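Local coordinates for protein carbohydrate binding module (Escherichia coli, PDB 2XFD) that binds carbohydrate chains in a calcium-dependent manner, here holding cellobiose, and probably recognises plant cell-wall glycans such as xylan, at residues A[8-13]-A[97-102]; A[17-20]-A[25-28]; A[49-54]-A[62-67]. All coordinates share one frame; numbering follows the deposited sequence.

Contact 1: residues A[8-13]-A[97-102]; sequences RARGVN and SEWLHC. With CA (calcium ion), chain C; CA (calcium ion), chain D; BGC (beta-D-glucopyranose), chain B; BGC (beta-D-glucopyranose), chain E.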
ATOM      1  N   ARG A   8      -1.133  -7.691  -1.148  1.00  3.86           N
ATOM      2  CA  ARG A   8      -1.670  -8.069  -2.452  1.00  3.82           C
ATOM      3  C   ARG A   8      -1.924  -6.768  -3.228  1.00  3.62           C
ATOM      4  O   ARG A   8      -2.755  -5.962  -2.823  1.00  4.11           O
ATOM      5  CB  ARG A   8      -2.957  -8.871  -2.295  1.00  6.17           C
ATOM      6  CG  ARG A   8      -3.447  -9.329  -3.666  1.00  9.04           C
ATOM      7  CD  ARG A   8      -4.144 -10.542  -3.732  1.00 14.49           C
ATOM      8  NE  ARG A   8      -4.417 -11.073  -5.025  1.00 10.38           N
ATOM      9  CZ  ARG A   8      -3.770 -12.041  -5.698  1.00  9.03           C
ATOM     10  NH1 ARG A   8      -4.302 -12.453  -6.836  1.00 10.10           N
ATOM     11  NH2 ARG A   8      -2.623 -12.541  -5.294  1.00 10.70           N
ATOM     12  N   ALA A   9      -1.189  -6.552  -4.322  1.00  3.37           N
ATOM     13  CA  ALA A   9      -1.228  -5.294  -5.029  1.00  3.43           C
ATOM     14  C   ALA A   9      -0.802  -5.457  -6.465  1.00  3.32           C
ATOM     15  O   ALA A   9      -0.183  -6.471  -6.838  1.00  4.06           O
ATOM     16  CB  ALA A   9      -0.360  -4.289  -4.337  1.00  4.38           C
ATOM     17  N   ARG A  10      -1.085  -4.416  -7.243  1.00  3.65           N
ATOM     18  CA  ARG A  10      -0.665  -4.304  -8.631  1.00  4.09           C
ATOM     19  C   ARG A  10      -0.371  -2.864  -8.958  1.00  4.13           C
ATOM     20  O   ARG A  10      -0.865  -1.948  -8.284  1.00  4.44           O
ATOM     21  CB  ARG A  10      -1.744  -4.826  -9.611  1.00  4.29           C
ATOM     22  CG  ARG A  10      -2.926  -3.914  -9.786  1.00  4.54           C
ATOM     23  CD  ARG A  10      -3.947  -4.415 -10.754  1.00  5.36           C
ATOM     24  NE  ARG A  10      -4.953  -3.434 -11.126  1.00  5.73           N
ATOM     25  CZ  ARG A  10      -4.897  -2.661 -12.225  1.00  5.64           C
ATOM     26  NH1 ARG A  10      -5.943  -1.940 -12.544  1.00  7.01           N
ATOM     27  NH2 ARG A  10      -3.807  -2.624 -12.969  1.00  6.41           N
ATOM     28  N   GLY A  11       0.387  -2.694 -10.027  1.00  4.15           N
ATOM     29  CA  GLY A  11       0.492  -1.422 -10.705  1.00  5.10           C
ATOM     30  C   GLY A  11      -0.380  -1.429 -11.962  1.00  5.33           C
ATOM     31  O   GLY A  11      -0.938  -2.452 -12.343  1.00  6.38           O
ATOM     32  N   VAL A  12      -0.456  -0.253 -12.556  1.00  5.41           N
ATOM     33  CA  VAL A  12      -1.134  -0.123 -13.833  1.00  6.39           C
ATOM     34  C   VAL A  12      -0.190  -0.262 -15.031  1.00  6.23           C
ATOM     35  O   VAL A  12      -0.594  -0.780 -16.050  1.00  7.39           O
ATOM     36  CB  VAL A  12      -1.966   1.140 -13.890  1.00  9.35           C
ATOM     37  CG1 VAL A  12      -2.988   1.221 -12.831  1.00  8.66           C
ATOM     38  CG2 VAL A  12      -1.299   2.245 -13.978  1.00 13.65           C
ATOM     39  N   ASN A  13       1.069   0.156 -14.899  1.00  6.45           N
ATOM     40  CA  ASN A  13       1.985  -0.035 -16.014  1.00  7.26           C
ATOM     41  C   ASN A  13       3.175  -0.946 -15.739  1.00  6.09           C
ATOM     42  O   ASN A  13       3.867  -1.275 -16.696  1.00  8.78           O
ATOM     43  CB  ASN A  13       2.441   1.292 -16.659  1.00  8.32           C
ATOM     44  CG  ASN A  13       3.553   1.974 -15.929  1.00  8.63           C
ATOM     45  OD1 ASN A  13       4.036   1.570 -14.858  1.00  8.31           O
ATOM     46  ND2 ASN A  13       3.994   3.061 -16.525  1.00 12.55           N
ATOM     47  N   SER A  97     -10.022   3.589   0.098  1.00  6.47           N
ATOM     48  CA  SER A  97      -9.800   3.250  -1.313  1.00  6.25           C
ATOM     49  C   SER A  97      -8.606   2.273  -1.410  1.00  5.33           C
ATOM     50  O   SER A  97      -7.651   2.356  -0.655  1.00  5.97           O
ATOM     51  CB  SER A  97      -9.474   4.489  -2.110  1.00  7.06           C
ATOM     52  OG  SER A  97      -9.206   4.181  -3.460  1.00  8.20           O
ATOM     53  N   GLU A  98      -8.710   1.380  -2.395  1.00  5.22           N
ATOM     54  CA  GLU A  98      -7.606   0.559  -2.833  1.00  4.96           C
ATOM     55  C   GLU A  98      -6.527   1.314  -3.544  1.00  4.94           C
ATOM     56  O   GLU A  98      -5.424   0.802  -3.734  1.00  5.75           O
ATOM     57  CB  GLU A  98      -8.116  -0.559  -3.732  1.00  5.40           C
ATOM     58  CG  GLU A  98      -9.003  -1.548  -3.024  1.00  6.02           C
ATOM     59  CD  GLU A  98      -9.486  -2.695  -3.877  1.00  6.68           C
ATOM     60  OE1 GLU A  98      -9.725  -2.454  -5.091  1.00  9.49           O
ATOM     61  OE2 GLU A  98      -9.670  -3.809  -3.370  1.00  7.57           O
ATOM     62  N   TRP A  99      -6.819   2.527  -4.057  1.00  4.97           N
ATOM     63  CA  TRP A  99      -5.929   3.180  -5.007  1.00  5.17           C
ATOM     64  C   TRP A  99      -4.956   4.164  -4.348  1.00  5.45           C
ATOM     65  O   TRP A  99      -5.333   4.958  -3.509  1.00  6.72           O
ATOM     66  CB  TRP A  99      -6.784   3.929  -6.034  1.00  6.05           C
ATOM     67  CG  TRP A  99      -7.440   2.966  -6.972  1.00  6.21           C
ATOM     68  CD1 TRP A  99      -8.640   2.360  -6.823  1.00  8.66           C
ATOM     69  CD2 TRP A  99      -6.849   2.388  -8.139  1.00  6.53           C
ATOM     70  NE1 TRP A  99      -8.897   1.487  -7.841  1.00  9.98           N
ATOM     71  CE2 TRP A  99      -7.805   1.492  -8.693  1.00  9.05           C
ATOM     72  CE3 TRP A  99      -5.628   2.572  -8.826  1.00  6.55           C
ATOM     73  CZ2 TRP A  99      -7.555   0.769  -9.872  1.00  9.47           C
ATOM     74  CZ3 TRP A  99      -5.434   1.864  -9.971  1.00  8.25           C
ATOM     75  CH2 TRP A  99      -6.416   0.981 -10.477  1.00  8.60           C
ATOM     76  N   LEU A 100      -3.777   4.132  -4.907  1.00  5.57           N
ATOM     77  CA  LEU A 100      -2.764   5.167  -4.685  1.00  5.73           C
ATOM     78  C   LEU A 100      -2.444   5.730  -6.049  1.00  6.03           C
ATOM     79  O   LEU A 100      -1.714   5.138  -6.853  1.00  6.36           O
ATOM     80  CB  LEU A 100      -1.522   4.620  -4.006  1.00  6.02           C
ATOM     81  CG  LEU A 100      -1.722   4.111  -2.575  1.00  5.59           C
ATOM     82  CD1 LEU A 100      -0.579   3.238  -2.127  1.00  7.30           C
ATOM     83  CD2 LEU A 100      -1.967   5.309  -1.637  1.00  7.58           C
ATOM     84  N   HIS A 101      -2.997   6.904  -6.345  1.00  7.21           N
ATOM     85  CA  HIS A 101      -2.741   7.623  -7.628  1.00  7.91           C
ATOM     86  C   HIS A 101      -1.523   8.488  -7.519  1.00  8.54           C
ATOM     87  O   HIS A 101      -0.720   8.632  -8.466  1.00 10.19           O
ATOM     88  CB  HIS A 101      -3.960   8.435  -8.009  1.00  9.53           C
ATOM     89  CG  HIS A 101      -5.188   7.625  -8.196  1.00 10.39           C
ATOM     90  ND1 HIS A 101      -5.490   6.794  -9.269  1.00 14.17           N
ATOM     91  CD2 HIS A 101      -6.249   7.578  -7.379  1.00  7.43           C
ATOM     92  CE1 HIS A 101      -6.715   6.302  -9.088  1.00  9.43           C
ATOM     93  NE2 HIS A 101      -7.164   6.755  -7.930  1.00 13.35           N
ATOM     94  N   CYS A 102      -1.388   9.150  -6.406  1.00  9.69           N
ATOM     95  CA  CYS A 102      -0.256  10.018  -6.086  1.00 10.36           C
ATOM     96  C   CYS A 102       0.700   9.226  -5.170  1.00  9.49           C
ATOM     97  O   CYS A 102       0.275   8.282  -4.510  1.00  9.45           O
ATOM     98  CB  CYS A 102      -0.723  11.274  -5.350  1.00 10.63           C
ATOM     99  SG  CYS A 102      -2.113  12.099  -6.096  1.00 14.78           S
TER
HETATM  100 CA    CA C1111      -0.393   8.390 -10.762  1.00 10.15          CA
HETATM  101 CA    CA D1112      -9.858  -5.142  -1.459  1.00  6.03          CA
HETATM  102  C2  BGC B   2      -2.340  11.134 -11.240  1.00 12.28           C
HETATM  103  C3  BGC B   2      -1.262  11.569 -10.264  1.00 13.06           C
HETATM  104  C4  BGC B   2      -0.977  13.076 -10.366  1.00 16.09           C
HETATM  105  C5  BGC B   2      -2.291  13.814 -10.183  1.00 15.72           C
HETATM  106  C6  BGC B   2      -2.252  15.358 -10.232  1.00 22.06           C
HETATM  107  C1  BGC B   2      -3.569  11.999 -11.103  1.00 14.35           C
HETATM  108  O2  BGC B   2      -2.557   9.721 -11.036  1.00 12.56           O
HETATM  109  O3  BGC B   2      -0.079  10.832 -10.586  1.00 13.21           O
HETATM  110  O4  BGC B   2      -0.107  13.497  -9.347  1.00 20.57           O
HETATM  111  O5  BGC B   2      -3.192  13.367 -11.154  1.00 18.65           O
HETATM  112  O6  BGC B   2      -1.782  15.707 -11.517  1.00 25.80           O
HETATM  113  C2  BGC E   1      -7.413  13.578 -13.074  0.50 19.07           C
HETATM  114  C3  BGC E   1      -5.955  13.239 -12.914  1.00 22.38           C
HETATM  115  C4  BGC E   1      -5.728  12.109 -11.912  1.00 18.87           C
HETATM  116  C5  BGC E   1      -6.674  11.011 -12.204  1.00 23.93           C
HETATM  117  C6  BGC E   1      -6.475   9.923 -11.209  1.00 21.64           C
HETATM  118  C1  BGC E   1      -8.167  12.296 -13.370  1.00 32.97           C
HETATM  119  O1  BGC E   1      -9.533  12.447 -13.676  1.00 36.95           O
HETATM  120  O2  BGC E   1      -7.585  14.565 -14.072  0.50 21.05           O
HETATM  121  O3  BGC E   1      -5.213  14.387 -12.506  1.00 28.65           O
HETATM  122  O4  BGC E   1      -4.493  11.639 -12.139  1.00 17.86           O
HETATM  123  O5  BGC E   1      -8.029  11.510 -12.202  1.00 31.34           O
HETATM  124  O6  BGC E   1      -7.394   8.892 -11.438  1.00 29.13           O
HETATM  125  O   HOH W   1      -0.001   8.889 -13.061  1.00 14.17           O
HETATM  126  O   HOH W   2     -11.466  -6.623  -2.389  1.00 12.00           O
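The backbone carbonyl O of H101 bonds a calcium ion at 2.3 Å, and O2 and O3 of the glucose of chain B chelate the same metal, at 2.6 and 2.5 Å. D56, R60 and D61 supply further oxygens, and a water joins them. H101 CG stands anti to the carbonyl carbon, beside the backbone N (chi1 -60°); the carbonyl takes the metal, while the imidazole presents one face to the glucose of chain E, whose O6 lies 3.6 Å from CE1. With alanine in place of H101 the carbonyl ligand would remain, but the glucose of chain E would probably lose the flat surface beside its O6 and be freer to shift. On strand 99-100, the indole of W99 meets R10, on strand 4-11, and V12, in the loop just after it, through its rim. V12 CG1 touches W99 CZ3 at 3.8 Å near the ring plane, and R10 NH1 approaches W99 CH2 at 3.6 Å, with guanidinium and indole planes 83° apart, so the two do not stack. Q63 holds R10 through NE; a weak bond from NH2 to G11 O adds to this. Just before W99, S97 OG accepts from W99 N in an ST turn, and E98 OE2 reaches a second calcium ion. Direct calcium coordination by vicinal sugar hydroxyls is the hallmark of ligand recognition in family 60 carbohydrate-binding modules and the related family 36.

Contact 2: residues A[17-20]-A[25-28]; sequences SVSL and TTVQ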
ATOM      1  N   SER A  17       6.610   1.238  -7.791  1.00  5.24           N
ATOM      2  CA  SER A  17       7.309   0.781  -6.598  1.00  6.05           C
ATOM      3  C   SER A  17       6.492   1.041  -5.357  1.00  5.09           C
ATOM      4  O   SER A  17       5.974   2.159  -5.163  1.00  5.74           O
ATOM      5  CB  SER A  17       8.671   1.438  -6.461  1.00  7.37           C
ATOM      6  OG  SER A  17       9.401   0.898  -5.371  1.00  8.15           O
ATOM      7  N   VAL A  18       6.362   0.051  -4.495  1.00  5.19           N
ATOM      8  CA  VAL A  18       5.748   0.213  -3.202  1.00  4.95           C
ATOM      9  C   VAL A  18       6.712  -0.221  -2.108  1.00  5.08           C
ATOM     10  O   VAL A  18       7.573  -1.101  -2.277  1.00  6.72           O
ATOM     11  CB  VAL A  18       4.430  -0.533  -3.052  1.00  5.57           C
ATOM     12  CG1 VAL A  18       3.410   0.058  -3.981  1.00  6.97           C
ATOM     13  CG2 VAL A  18       4.596  -2.029  -3.217  1.00  7.13           C
ATOM     14  N   SER A  19       6.513   0.373  -0.961  1.00  5.16           N
ATOM     15  CA  SER A  19       7.233   0.044   0.273  1.00  6.10           C
ATOM     16  C   SER A  19       6.253  -0.357   1.356  1.00  5.00           C
ATOM     17  O   SER A  19       5.299   0.348   1.632  1.00  6.99           O
ATOM     18  CB  SER A  19       8.015   1.272   0.722  1.00  7.91           C
ATOM     19  OG  SER A  19       9.039   1.582  -0.195  1.00 11.21           O
ATOM     20  N   LEU A  20       6.559  -1.469   1.986  1.00  5.13           N
ATOM     21  CA  LEU A  20       5.894  -1.864   3.233  1.00  4.48           C
ATOM     22  C   LEU A  20       6.660  -1.200   4.387  1.00  4.55           C
ATOM     23  O   LEU A  20       7.865  -1.454   4.511  1.00  5.07           O
ATOM     24  CB  LEU A  20       5.949  -3.391   3.391  1.00  5.00           C
ATOM     25  CG  LEU A  20       5.394  -3.893   4.691  1.00  5.99           C
ATOM     26  CD1 LEU A  20       3.929  -3.614   4.924  1.00  7.09           C
ATOM     27  CD2 LEU A  20       5.647  -5.394   4.789  1.00  7.56           C
ATOM     28  N   THR A  25       9.639   2.680   9.408  1.00  6.23           N
ATOM     29  CA  THR A  25      10.750   1.927   8.909  1.00  5.98           C
ATOM     30  C   THR A  25      10.322   1.166   7.666  1.00  5.42           C
ATOM     31  O   THR A  25       9.308   0.471   7.667  1.00  6.55           O
ATOM     32  CB  THR A  25      11.219   0.840   9.917  1.00  6.91           C
ATOM     33  OG1 THR A  25      11.468   1.483  11.148  1.00  8.75           O
ATOM     34  CG2 THR A  25      12.315   0.050   9.414  1.00  7.46           C
ATOM     35  N   THR A  26      11.044   1.286   6.570  1.00  7.36           N
ATOM     36  CA  THR A  26      10.782   0.459   5.386  1.00  8.05           C
ATOM     37  C   THR A  26      11.233  -0.964   5.645  1.00  7.52           C
ATOM     38  O   THR A  26      12.422  -1.192   5.823  1.00 13.50           O
ATOM     39  CB  THR A  26      11.433   1.054   4.160  1.00 11.36           C
ATOM     40  OG1 THR A  26      10.722   2.288   3.867  1.00 15.20           O
ATOM     41  CG2 THR A  26      11.323   0.069   2.972  1.00 12.48           C
ATOM     42  N   VAL A  27      10.329  -1.906   5.655  1.00  6.56           N
ATOM     43  CA  VAL A  27      10.593  -3.323   5.811  1.00  7.07           C
ATOM     44  C   VAL A  27      11.025  -3.970   4.533  1.00  6.81           C
ATOM     45  O   VAL A  27      11.984  -4.768   4.494  1.00  8.58           O
ATOM     46  CB  VAL A  27       9.310  -4.056   6.381  1.00  7.92           C
ATOM     47  CG1 VAL A  27       9.511  -5.558   6.412  1.00  9.35           C
ATOM     48  CG2 VAL A  27       9.012  -3.514   7.770  1.00 10.30           C
ATOM     49  N   GLN A  28      10.385  -3.636   3.424  1.00  6.08           N
ATOM     50  CA  GLN A  28      10.720  -4.215   2.124  1.00  6.32           C
ATOM     51  C   GLN A  28      10.128  -3.310   1.066  1.00  5.80           C
ATOM     52  O   GLN A  28       9.084  -2.705   1.279  1.00  7.47           O
ATOM     53  CB  GLN A  28      10.177  -5.619   1.990  1.00  7.42           C
ATOM     54  CG  GLN A  28      10.599  -6.415   0.731  1.00 10.04           C
ATOM     55  CD  GLN A  28      12.066  -6.519   0.590  1.00 16.55           C
ATOM     56  OE1 GLN A  28      12.634  -7.432   1.064  1.00 21.45           O
ATOM     57  NE2 GLN A  28      12.677  -5.541  -0.013  1.00 24.75           N
TER
HETATM   58  O   HOH W   3      10.412   3.590   1.244  1.00 24.49           O
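L20 faces both V27 and Q28, the signature of a classic beta bulge, here set in the beta hairpin of strands 17-22 and 25-31. The extra residue is V27, whose backbone (phi -81°, psi -42°) leaves the extended region; with the bulge, the two short segments run at 111° to one another instead of nearly antiparallel. From L20 the side chain leaves the backbone with CB 3.8 Å from Q28 O. CG stands beside the carbonyl carbon (chi1 175°), on the flank where V27 bonds to that carbonyl, and the two side chains lie side by side, pointing the same way. At the tip the branches part: L20 CD2 meets V27 CG1 at 4.2 Å, while L20 CD1 reaches 3.8 Å from I49 CG2 on the neighbouring strand. A branched, flexible leucine suits such a place, since it can serve the hairpin and the interior together; W30 also packs against it. Two backbone bonds grip the bulge: L20 N donates to Q28 O at 2.9 Å and V27 N to L20 O at 2.8 Å, leaving both polar groups of buried L20 satisfied. Beyond this apolar side, small hydroxyl residues suit the other one: S19 and T26 touch through CB and CG2, and one water joins them, 2.8 Å from S19 OG and 2.9 Å from T26 OG1.

Contact 3: residues A[49-54]-A[62-67]; sequences IRVAFT and VQVDYI. With CA (calcium ion), chain D.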
ATOM      1  N   ILE A  49       1.399   0.010  10.312  1.00  4.60           N
ATOM      2  CA  ILE A  49       1.700  -0.527   8.999  1.00  4.47           C
ATOM      3  C   ILE A  49       1.198   0.433   7.937  1.00  3.64           C
ATOM      4  O   ILE A  49       0.056   0.865   7.943  1.00  5.04           O
ATOM      5  CB  ILE A  49       1.021  -1.905   8.765  1.00  4.50           C
ATOM      6  CG1 ILE A  49       1.482  -2.924   9.818  1.00  5.29           C
ATOM      7  CG2 ILE A  49       1.270  -2.384   7.381  1.00  5.38           C
ATOM      8  CD1 ILE A  49       0.554  -4.145   9.835  1.00  7.33           C
ATOM      9  N   ARG A  50       2.074   0.759   6.968  1.00  4.59           N
ATOM     10  CA  ARG A  50       1.695   1.499   5.777  1.00  4.52           C
ATOM     11  C   ARG A  50       2.180   0.776   4.544  1.00  4.74           C
ATOM     12  O   ARG A  50       3.235   0.133   4.536  1.00  5.80           O
ATOM     13  CB  ARG A  50       2.301   2.900   5.822  1.00  5.74           C
ATOM     14  CG  ARG A  50       1.805   3.753   6.963  1.00  5.89           C
ATOM     15  CD  ARG A  50       2.537   5.058   7.057  1.00  7.04           C
ATOM     16  NE  ARG A  50       1.996   5.785   8.183  1.00  7.77           N
ATOM     17  CZ  ARG A  50       2.507   6.940   8.622  1.00  8.35           C
ATOM     18  NH1 ARG A  50       2.018   7.480   9.728  1.00  9.78           N
ATOM     19  NH2 ARG A  50       3.461   7.534   7.962  1.00  9.97           N
ATOM     20  N   VAL A  51       1.403   0.873   3.462  1.00  4.30           N
ATOM     21  CA  VAL A  51       1.856   0.509   2.129  1.00  3.97           C
ATOM     22  C   VAL A  51       1.918   1.797   1.345  1.00  3.90           C
ATOM     23  O   VAL A  51       0.918   2.488   1.175  1.00  4.94           O
ATOM     24  CB  VAL A  51       0.951  -0.491   1.443  1.00  4.42           C
ATOM     25  CG1 VAL A  51       1.407  -0.744   0.039  1.00  5.46           C
ATOM     26  CG2 VAL A  51       0.881  -1.775   2.246  1.00  5.31           C
ATOM     27  N   ALA A  52       3.146   2.165   0.932  1.00  4.68           N
ATOM     28  CA  ALA A  52       3.417   3.450   0.301  1.00  4.94           C
ATOM     29  C   ALA A  52       3.820   3.282  -1.124  1.00  5.11           C
ATOM     30  O   ALA A  52       4.672   2.470  -1.468  1.00  7.33           O
ATOM     31  CB  ALA A  52       4.546   4.171   1.018  1.00  6.78           C
ATOM     32  N   PHE A  53       3.263   4.106  -1.995  1.00  5.58           N
ATOM     33  CA  PHE A  53       3.641   4.238  -3.417  1.00  5.27           C
ATOM     34  C   PHE A  53       4.618   5.411  -3.475  1.00  5.88           C
ATOM     35  O   PHE A  53       4.313   6.476  -2.970  1.00  7.64           O
ATOM     36  CB  PHE A  53       2.386   4.529  -4.231  1.00  5.78           C
ATOM     37  CG  PHE A  53       2.547   4.859  -5.694  1.00  5.51           C
ATOM     38  CD1 PHE A  53       3.515   4.278  -6.526  1.00  5.75           C
ATOM     39  CD2 PHE A  53       1.619   5.681  -6.276  1.00  5.95           C
ATOM     40  CE1 PHE A  53       3.566   4.561  -7.881  1.00  6.67           C
ATOM     41  CE2 PHE A  53       1.636   5.956  -7.623  1.00  7.32           C
ATOM     42  CZ  PHE A  53       2.595   5.388  -8.443  1.00  6.82           C
ATOM     43  N   THR A  54       5.792   5.203  -4.077  1.00  6.80           N
ATOM     44  CA  THR A  54       6.895   6.156  -3.939  1.00  8.35           C
ATOM     45  C   THR A  54       7.410   6.706  -5.261  1.00  8.07           C
ATOM     46  O   THR A  54       8.226   7.622  -5.189  1.00 10.65           O
ATOM     47  CB  THR A  54       8.043   5.495  -3.188  1.00  8.64           C
ATOM     48  OG1 THR A  54       8.551   4.406  -3.950  1.00  9.81           O
ATOM     49  CG2 THR A  54       7.643   5.009  -1.812  1.00  9.79           C
ATOM     50  N   VAL A  62      -1.137   2.683  -8.342  1.00  5.23           N
ATOM     51  CA  VAL A  62      -1.130   1.414  -7.603  1.00  4.90           C
ATOM     52  C   VAL A  62      -2.527   1.094  -7.109  1.00  4.39           C
ATOM     53  O   VAL A  62      -3.251   1.976  -6.610  1.00  5.17           O
ATOM     54  CB  VAL A  62      -0.149   1.498  -6.446  1.00  4.67           C
ATOM     55  CG1 VAL A  62      -0.271   0.292  -5.514  1.00  5.55           C
ATOM     56  CG2 VAL A  62       1.303   1.640  -6.973  1.00  5.58           C
ATOM     57  N   GLN A  63      -2.903  -0.171  -7.209  1.00  4.03           N
ATOM     58  CA  GLN A  63      -4.139  -0.703  -6.611  1.00  4.41           C
ATOM     59  C   GLN A  63      -3.698  -1.765  -5.590  1.00  3.79           C
ATOM     60  O   GLN A  63      -3.129  -2.774  -5.970  1.00  4.49           O
ATOM     61  CB  GLN A  63      -5.076  -1.263  -7.654  1.00  4.52           C
ATOM     62  CG  GLN A  63      -6.431  -1.657  -7.113  1.00  5.05           C
ATOM     63  CD  GLN A  63      -7.305  -2.404  -8.086  1.00  6.37           C
ATOM     64  OE1 GLN A  63      -6.905  -2.799  -9.172  1.00  7.01           O
ATOM     65  NE2 GLN A  63      -8.514  -2.564  -7.741  1.00 11.72           N
ATOM     66  N   VAL A  64      -4.012  -1.524  -4.318  1.00  4.34           N
ATOM     67  CA  VAL A  64      -3.754  -2.466  -3.226  1.00  3.97           C
ATOM     68  C   VAL A  64      -5.049  -3.118  -2.870  1.00  3.94           C
ATOM     69  O   VAL A  64      -5.991  -2.471  -2.467  1.00  5.35           O
ATOM     70  CB  VAL A  64      -3.141  -1.709  -1.987  1.00  4.48           C
ATOM     71  CG1 VAL A  64      -2.837  -2.742  -0.901  1.00  4.68           C
ATOM     72  CG2 VAL A  64      -1.961  -0.888  -2.338  1.00  6.04           C
ATOM     73  N   ASP A  65      -5.121  -4.418  -3.041  1.00  4.41           N
ATOM     74  CA  ASP A  65      -6.327  -5.143  -2.670  1.00  4.87           C
ATOM     75  C   ASP A  65      -6.510  -5.186  -1.156  1.00  4.35           C
ATOM     76  O   ASP A  65      -7.564  -4.789  -0.602  1.00  4.45           O
ATOM     77  CB  ASP A  65      -6.360  -6.557  -3.281  1.00  5.04           C
ATOM     78  CG  ASP A  65      -7.694  -7.235  -3.227  1.00  6.31           C
ATOM     79  OD1 ASP A  65      -8.612  -6.736  -2.599  1.00  6.50           O
ATOM     80  OD2 ASP A  65      -7.812  -8.327  -3.843  1.00  8.56           O
ATOM     81  N   TYR A  66      -5.501  -5.661  -0.471  1.00  3.92           N
ATOM     82  CA  TYR A  66      -5.519  -5.935   0.933  1.00  3.65           C
ATOM     83  C   TYR A  66      -4.093  -6.227   1.381  1.00  3.36           C
ATOM     84  O   TYR A  66      -3.202  -6.461   0.564  1.00  4.30           O
ATOM     85  CB  TYR A  66      -6.488  -7.090   1.331  1.00  4.73           C
ATOM     86  CG  TYR A  66      -6.188  -8.409   0.639  1.00  3.84           C
ATOM     87  CD1 TYR A  66      -5.150  -9.207   1.006  1.00  4.73           C
ATOM     88  CD2 TYR A  66      -7.005  -8.860  -0.377  1.00  6.20           C
ATOM     89  CE1 TYR A  66      -4.925 -10.443   0.408  1.00  5.22           C
ATOM     90  CE2 TYR A  66      -6.784 -10.062  -0.990  1.00  7.14           C
ATOM     91  CZ  TYR A  66      -5.732 -10.847  -0.597  1.00  7.13           C
ATOM     92  OH  TYR A  66      -5.508 -12.063  -1.247  1.00  8.90           O
ATOM     93  N   ILE A  67      -3.924  -6.285   2.703  1.00  3.32           N
ATOM     94  CA  ILE A  67      -2.784  -6.940   3.295  1.00  3.11           C
ATOM     95  C   ILE A  67      -3.302  -8.051   4.198  1.00  3.44           C
ATOM     96  O   ILE A  67      -4.461  -8.085   4.592  1.00  4.15           O
ATOM     97  CB  ILE A  67      -1.816  -5.978   4.060  1.00  4.01           C
ATOM     98  CG1 ILE A  67      -2.403  -5.515   5.377  1.00  3.81           C
ATOM     99  CG2 ILE A  67      -1.435  -4.841   3.153  1.00  4.43           C
ATOM    100  CD1 ILE A  67      -1.426  -4.707   6.192  1.00  4.87           C
TER
HETATM  101 CA    CA D1112      -9.858  -5.142  -1.459  1.00  6.03          CA
HETATM  102  O   HOH W   2     -11.466  -6.623  -2.389  1.00 12.00           O
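V62 sets its CG2 methyl over one face of the F53 ring, a CH-pi contact with the methyl carbon 3.7 Å from the ring centroid and 20° off the normal. The bump is not centred: it leans to the rim, coming to 3.5 Å from F53 CD1. In F53, CG is anti to the backbone N (chi1 173°), which swings the ring past V62 in the opposite direction and turns a flat face to the methyl. Further along, V51 offers a two-pronged knob between V64 and I67. Its CG1 goes to V64 CG2 at 4.1 Å, and its CG2 to I67 CG2 at 3.9 Å. I67 answers in kind, entering the hollow between V51 and I49: CG2 takes the V51 side, and the longer arm carries CD1 to 3.8 Å from I49 CG2. Beta-branched valine and isoleucine suit these strands because they put two prongs close to the backbone, which lets V51 and I67 each meet two neighbours.

The axes of the two short segments come within 9.0 Å and run nearly antiparallel (162°), in facing sheets of a beta sandwich. Inward residues alternate along 49-53, but on the other strand the alternation shifts at D65, so that I67 rather than Y66 faces inward. D65 takes no part in the packing and gives both its backbone O and OD1 to a calcium ion, which E98, Q75 and E77 help to hold. F108 adds to the interior beside V51 and I67, and I106 beside V64. No hydrogen bond crosses between the two segments; methyls and one aromatic face do all the touching, so this joint probably depends on close fit and exclusion of water, and the calcium that D65 binds takes no part in it.

Overall arrangement
Contact 3 lies in the core, close to the centre of the chain, where buried apolar side chains join the two sheets of the sandwich. Contact 2 is partly buried and works within one sheet: strand 17-22 is bonded on one side to 25-31 and on the other to 48-53, with S19 N probably donating to A52 O. Contact 1 is a surface contact spanning strand 62-69 of the other sheet, which pairs with both 4-11 and 99-100; E98 O and L100 N probably bond the backbone of V64 and V62. The chemistry changes accordingly, from methyls inside, through backbone bonds and a water, to calcium and sugar outside. E98 and D65 share one calcium across contacts 1 and 3.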